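Local coordinates for hypothetical protein, conserved (Leishmania major, PDB 2B4W) that is of unknown function but belongs to a family placed in the beta-fructosidase clan, whose members are typically five-bladed beta-propeller glycosidases, at residues I107-P119 with T126-L138. Numbering follows the deposited sequence.
Sequences ILSYYGYFYRGTP and TRGPGCMKDIRVL
G128 N donates to G112 O across 2.8 Å, just where strand 121-127 gives way to loop. Two residues further along strand 110-116, F114 N bonds to T126 O at 2.8 Å, while the return bond from T126 N to F114 O is weak. These bonds set the antiparallel register, with Y113 facing R127 as a non-hydrogen-bonded pair. R127 runs alongside Y111, its methylene CD 3.4 Å from Y111 CD2, and Y111 CE2 lies over one face of the guanidinium, whose plane is turned 53° from the ring. Arginine suits this place because its aliphatic part packs on the tyrosine while NH1 reaches back to G128 O (3.1 Å); the edge of the Y111 ring also lies against that carbonyl oxygen. Segment 126-138 leaves strand 121-127, the outer strand of one four-stranded antiparallel sheet, and enters strand 136-139, the outer strand of the next, as between successive blades of a beta-propeller, consistent with the family's clan. F114, from strand 110-116, points its CZ at I135 CG2 (3.9 Å) and lies near V137, so the aromatic side chain of one sheet meets I135, in the loop that leads into the next sheet, and V137 on its first strand; I94 also packs on F114. Glycine suits 112 and 128 because I135 CD1 lies where a beta carbon would crowd it, and at G128 would clash. At the other end, Y110 has CG between its backbone N and carbonyl carbon (chi1 47°), which places the ring against C131: C131 CA sits over one face, 3.7 Å from the ring centroid, in a CH-pi contact that the short cysteine side chain allows, and the sulfur SG is above the ring too, but at a distance, 4.6 Å from its centroid.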
loop_
_atom_site.group_PDB
_atom_site.type_symbol
_atom_site.label_atom_id
_atom_site.label_comp_id
_atom_site.label_asym_id
_atom_site.label_seq_id
_atom_site.Cartn_x
_atom_site.Cartn_y
_atom_site.Cartn_z
ATOM N N ILE A 107 -9.382 -6.055 21.896
ATOM C CA ILE A 107 -9.271 -4.930 20.962
ATOM C C ILE A 107 -10.460 -3.981 21.041
ATOM O O ILE A 107 -11.595 -4.349 20.736
ATOM C CB ILE A 107 -9.135 -5.421 19.502
ATOM N N LEU A 108 -10.238 -2.733 21.437
ATOM C CA LEU A 108 -11.347 -1.787 21.562
ATOM C C LEU A 108 -11.654 -1.089 20.239
ATOM O O LEU A 108 -12.811 -0.975 19.822
ATOM C CB LEU A 108 -11.008 -0.739 22.631
ATOM N N SER A 109 -10.584 -0.632 19.594
ATOM C CA SER A 109 -10.619 0.270 18.460
ATOM C C SER A 109 -9.355 0.263 17.606
ATOM O O SER A 109 -8.305 -0.242 18.010
ATOM C CB SER A 109 -10.772 1.696 19.028
ATOM O OG SER A 109 -9.633 1.909 19.879
ATOM N N TYR A 110 -9.446 0.854 16.418
ATOM C CA TYR A 110 -8.265 1.076 15.597
ATOM C C TYR A 110 -8.438 2.352 14.770
ATOM O O TYR A 110 -9.562 2.784 14.538
ATOM C CB TYR A 110 -7.953 -0.100 14.666
ATOM C CG TYR A 110 -9.183 -0.587 13.938
ATOM C CD1 TYR A 110 -9.555 -0.025 12.729
ATOM C CD2 TYR A 110 -9.967 -1.608 14.472
ATOM C CE1 TYR A 110 -10.683 -0.483 12.072
ATOM C CE2 TYR A 110 -11.089 -2.052 13.822
ATOM C CZ TYR A 110 -11.455 -1.487 12.615
ATOM O OH TYR A 110 -12.576 -1.927 11.945
ATOM N N TYR A 111 -7.278 2.909 14.414
ATOM C CA TYR A 111 -7.091 4.185 13.773
ATOM C C TYR A 111 -5.945 4.145 12.750
ATOM O O TYR A 111 -5.010 3.376 12.950
ATOM C CB TYR A 111 -6.717 5.298 14.758
ATOM C CG TYR A 111 -7.668 5.473 15.914
ATOM C CD1 TYR A 111 -7.627 4.617 17.006
ATOM C CD2 TYR A 111 -8.600 6.504 15.911
ATOM C CE1 TYR A 111 -8.499 4.776 18.061
ATOM C CE2 TYR A 111 -9.475 6.672 16.969
ATOM C CZ TYR A 111 -9.419 5.807 18.037
ATOM O OH TYR A 111 -10.286 5.966 19.101
ATOM N N GLY A 112 -6.082 4.981 11.732
ATOM C CA GLY A 112 -4.970 5.332 10.850
ATOM C C GLY A 112 -4.208 6.489 11.510
ATOM O O GLY A 112 -4.805 7.560 11.637
ATOM N N TYR A 113 -2.971 6.273 11.916
ATOM C CA TYR A 113 -2.045 7.222 12.500
ATOM C C TYR A 113 -1.058 7.769 11.459
ATOM O O TYR A 113 -0.527 6.973 10.677
ATOM C CB TYR A 113 -1.204 6.598 13.612
ATOM C CG TYR A 113 -1.712 6.638 15.022
ATOM C CD1 TYR A 113 -3.060 6.756 15.339
ATOM C CD2 TYR A 113 -0.787 6.547 16.061
ATOM C CE1 TYR A 113 -3.468 6.785 16.660
ATOM C CE2 TYR A 113 -1.190 6.574 17.381
ATOM C CZ TYR A 113 -2.535 6.694 17.668
ATOM O OH TYR A 113 -2.913 6.717 18.992
ATOM N N PHE A 114 -0.827 9.077 11.491
ATOM C CA PHE A 114 0.001 9.786 10.521
ATOM C C PHE A 114 1.112 10.557 11.235
ATOM O O PHE A 114 0.866 11.202 12.252
ATOM C CB PHE A 114 -0.799 10.770 9.660
ATOM C CG PHE A 114 -1.675 10.113 8.608
ATOM C CD1 PHE A 114 -2.937 9.643 8.932
ATOM C CD2 PHE A 114 -1.201 9.990 7.310
ATOM C CE1 PHE A 114 -3.719 9.048 7.963
ATOM C CE2 PHE A 114 -1.990 9.407 6.338
ATOM C CZ PHE A 114 -3.232 8.927 6.672
ATOM N N TYR A 115 2.292 10.463 10.670
ATOM C CA TYR A 115 3.564 10.990 11.106
ATOM C C TYR A 115 4.201 11.723 9.927
ATOM O O TYR A 115 3.989 11.330 8.774
ATOM C CB TYR A 115 4.562 9.928 11.566
ATOM C CG TYR A 115 4.041 8.964 12.594
ATOM C CD1 TYR A 115 3.072 8.040 12.234
ATOM C CD2 TYR A 115 4.506 8.977 13.903
ATOM C CE1 TYR A 115 2.572 7.145 13.152
ATOM C CE2 TYR A 115 4.009 8.081 14.841
ATOM C CZ TYR A 115 3.044 7.172 14.447
ATOM O OH TYR A 115 2.517 6.256 15.329
ATOM N N ARG A 116 4.969 12.746 10.247
ATOM C CA ARG A 116 5.652 13.480 9.174
ATOM C C ARG A 116 7.116 13.662 9.541
ATOM O O ARG A 116 7.513 13.613 10.711
ATOM C CB ARG A 116 4.989 14.825 8.901
ATOM C CG ARG A 116 4.986 15.770 10.095
ATOM C CD ARG A 116 3.994 16.913 9.862
ATOM N NE ARG A 116 4.568 17.889 8.936
ATOM C CZ ARG A 116 3.898 18.783 8.222
ATOM N NH1 ARG A 116 2.576 18.873 8.300
ATOM N NH2 ARG A 116 4.570 19.602 7.416
ATOM N N GLY A 117 7.936 13.852 8.513
ATOM C CA GLY A 117 9.338 14.096 8.762
ATOM C C GLY A 117 10.255 13.509 7.706
ATOM O O GLY A 117 9.998 13.562 6.505
ATOM N N THR A 118 11.357 12.973 8.207
ATOM C CA THR A 118 12.297 12.183 7.426
ATOM C C THR A 118 12.127 10.734 7.862
ATOM O O THR A 118 11.588 10.519 8.950
ATOM C CB THR A 118 13.723 12.725 7.618
ATOM O OG1 THR A 118 14.603 12.207 6.617
ATOM C CG2 THR A 118 14.262 12.240 8.946
ATOM N N PRO A 119 12.506 9.741 7.077
ATOM C CA PRO A 119 12.250 8.311 7.348
ATOM C C PRO A 119 12.927 7.813 8.639
ATOM O O PRO A 119 12.484 6.766 9.136
ATOM C CB PRO A 119 12.894 7.597 6.150
ATOM C CG PRO A 119 12.836 8.638 5.069
ATOM C CD PRO A 119 13.160 9.925 5.805
ATOM N N THR A 126 -1.405 13.451 13.242
ATOM C CA THR A 126 -2.857 13.389 13.090
ATOM C C THR A 126 -3.275 11.943 12.827
ATOM O O THR A 126 -2.395 11.083 12.745
ATOM C CB THR A 126 -3.367 14.288 11.963
ATOM O OG1 THR A 126 -4.733 14.655 12.209
ATOM C CG2 THR A 126 -3.374 13.525 10.642
ATOM N N ARG A 127 -4.582 11.712 12.725
ATOM C CA ARG A 127 -5.144 10.387 12.576
ATOM C C ARG A 127 -6.545 10.415 11.983
ATOM O O ARG A 127 -7.207 11.440 11.919
ATOM C CB ARG A 127 -5.209 9.673 13.938
ATOM C CG ARG A 127 -6.092 10.455 14.923
ATOM C CD ARG A 127 -7.101 9.490 15.515
ATOM N NE ARG A 127 -7.787 9.986 16.688
ATOM C CZ ARG A 127 -9.053 10.337 16.824
ATOM N NH1 ARG A 127 -9.944 10.283 15.840
ATOM N NH2 ARG A 127 -9.458 10.771 18.019
ATOM N N GLY A 128 -6.996 9.239 11.545
ATOM C CA GLY A 128 -8.331 9.108 10.986
ATOM C C GLY A 128 -9.367 8.830 12.065
ATOM O O GLY A 128 -9.054 8.835 13.251
ATOM N N PRO A 129 -10.598 8.608 11.622
ATOM C CA PRO A 129 -11.709 8.275 12.505
ATOM C C PRO A 129 -11.594 6.901 13.145
ATOM O O PRO A 129 -10.971 5.976 12.648
ATOM C CB PRO A 129 -12.925 8.265 11.575
ATOM C CG PRO A 129 -12.372 8.099 10.204
ATOM C CD PRO A 129 -10.996 8.709 10.211
ATOM N N GLY A 130 -12.227 6.748 14.309
ATOM C CA GLY A 130 -12.182 5.464 14.992
ATOM C C GLY A 130 -12.716 4.358 14.114
ATOM O O GLY A 130 -13.599 4.597 13.293
ATOM N N CYS A 131 -12.153 3.171 14.296
ATOM C CA CYS A 131 -12.488 1.998 13.515
ATOM C C CYS A 131 -12.507 2.252 12.007
ATOM O O CYS A 131 -13.422 1.865 11.277
ATOM C CB CYS A 131 -13.838 1.438 13.989
ATOM S SG CYS A 131 -13.777 0.793 15.677
HETATM N N MSE A 132 -11.446 2.880 11.502
HETATM C CA MSE A 132 -11.230 3.035 10.073
HETATM C C MSE A 132 -9.747 2.795 9.768
HETATM O O MSE A 132 -8.847 3.251 10.481
HETATM C CB MSE A 132 -11.646 4.412 9.545
HETATM C CG MSE A 132 -11.481 4.537 8.053
HETATM SE SE MSE A 132 -11.826 6.135 7.123
HETATM C CE MSE A 132 -13.735 6.010 7.363
ATOM N N LYS A 133 -9.465 2.074 8.680
ATOM C CA LYS A 133 -8.056 1.975 8.271
ATOM C C LYS A 133 -7.975 2.142 6.763
ATOM O O LYS A 133 -8.914 2.604 6.101
ATOM C CB LYS A 133 -7.417 0.699 8.775
ATOM C CG LYS A 133 -7.966 -0.651 8.366
ATOM C CD LYS A 133 -7.318 -1.701 9.270
ATOM C CE LYS A 133 -7.859 -3.099 9.046
ATOM N NZ LYS A 133 -6.944 -4.139 9.607
ATOM N N ASP A 134 -6.851 1.803 6.154
ATOM C CA ASP A 134 -6.774 1.896 4.697
ATOM C C ASP A 134 -7.025 3.287 4.147
ATOM O O ASP A 134 -7.529 3.427 3.029
ATOM C CB ASP A 134 -7.753 0.864 4.102
ATOM C CG ASP A 134 -7.401 -0.537 4.553
ATOM O OD1 ASP A 134 -6.241 -0.760 4.941
ATOM O OD2 ASP A 134 -8.242 -1.458 4.542
ATOM N N ILE A 135 -6.649 4.325 4.869
ATOM C CA ILE A 135 -6.616 5.732 4.503
ATOM C C ILE A 135 -5.253 6.094 3.896
ATOM O O ILE A 135 -4.231 5.745 4.499
ATOM C CB ILE A 135 -6.863 6.685 5.691
ATOM C CG1 ILE A 135 -8.166 6.433 6.453
ATOM C CG2 ILE A 135 -6.762 8.142 5.198
ATOM C CD1 ILE A 135 -8.133 6.628 7.958
ATOM N N ARG A 136 -5.274 6.746 2.738
ATOM C CA ARG A 136 -4.119 7.061 1.919
ATOM C C ARG A 136 -4.169 8.461 1.319
ATOM O O ARG A 136 -5.211 9.055 1.047
ATOM C CB ARG A 136 -3.959 6.111 0.725
ATOM C CG ARG A 136 -3.726 4.654 1.033
ATOM C CD ARG A 136 -2.605 4.486 2.043
ATOM N NE ARG A 136 -2.299 3.097 2.364
ATOM C CZ ARG A 136 -2.740 2.408 3.404
ATOM N NH1 ARG A 136 -3.555 2.920 4.320
ATOM N NH2 ARG A 136 -2.368 1.149 3.565
ATOM N N VAL A 137 -2.957 8.991 1.081
ATOM C CA VAL A 137 -2.878 10.328 0.505
ATOM C C VAL A 137 -1.841 10.385 -0.604
ATOM O O VAL A 137 -1.019 9.477 -0.704
ATOM C CB VAL A 137 -2.470 11.385 1.549
ATOM C CG1 VAL A 137 -3.379 11.312 2.769
ATOM C CG2 VAL A 137 -1.014 11.219 1.995
ATOM N N LEU A 138 -1.925 11.491 -1.323
ATOM C CA LEU A 138 -0.920 11.944 -2.254
ATOM C C LEU A 138 -1.053 13.447 -2.540
ATOM O O LEU A 138 -2.061 14.092 -2.319
ATOM C CB LEU A 138 -0.935 11.212 -3.585
ATOM C CG LEU A 138 -1.968 11.299 -4.688
ATOM C CD1 LEU A 138 -2.112 12.552 -5.508
ATOM C CD2 LEU A 138 -1.555 10.242 -5.745
#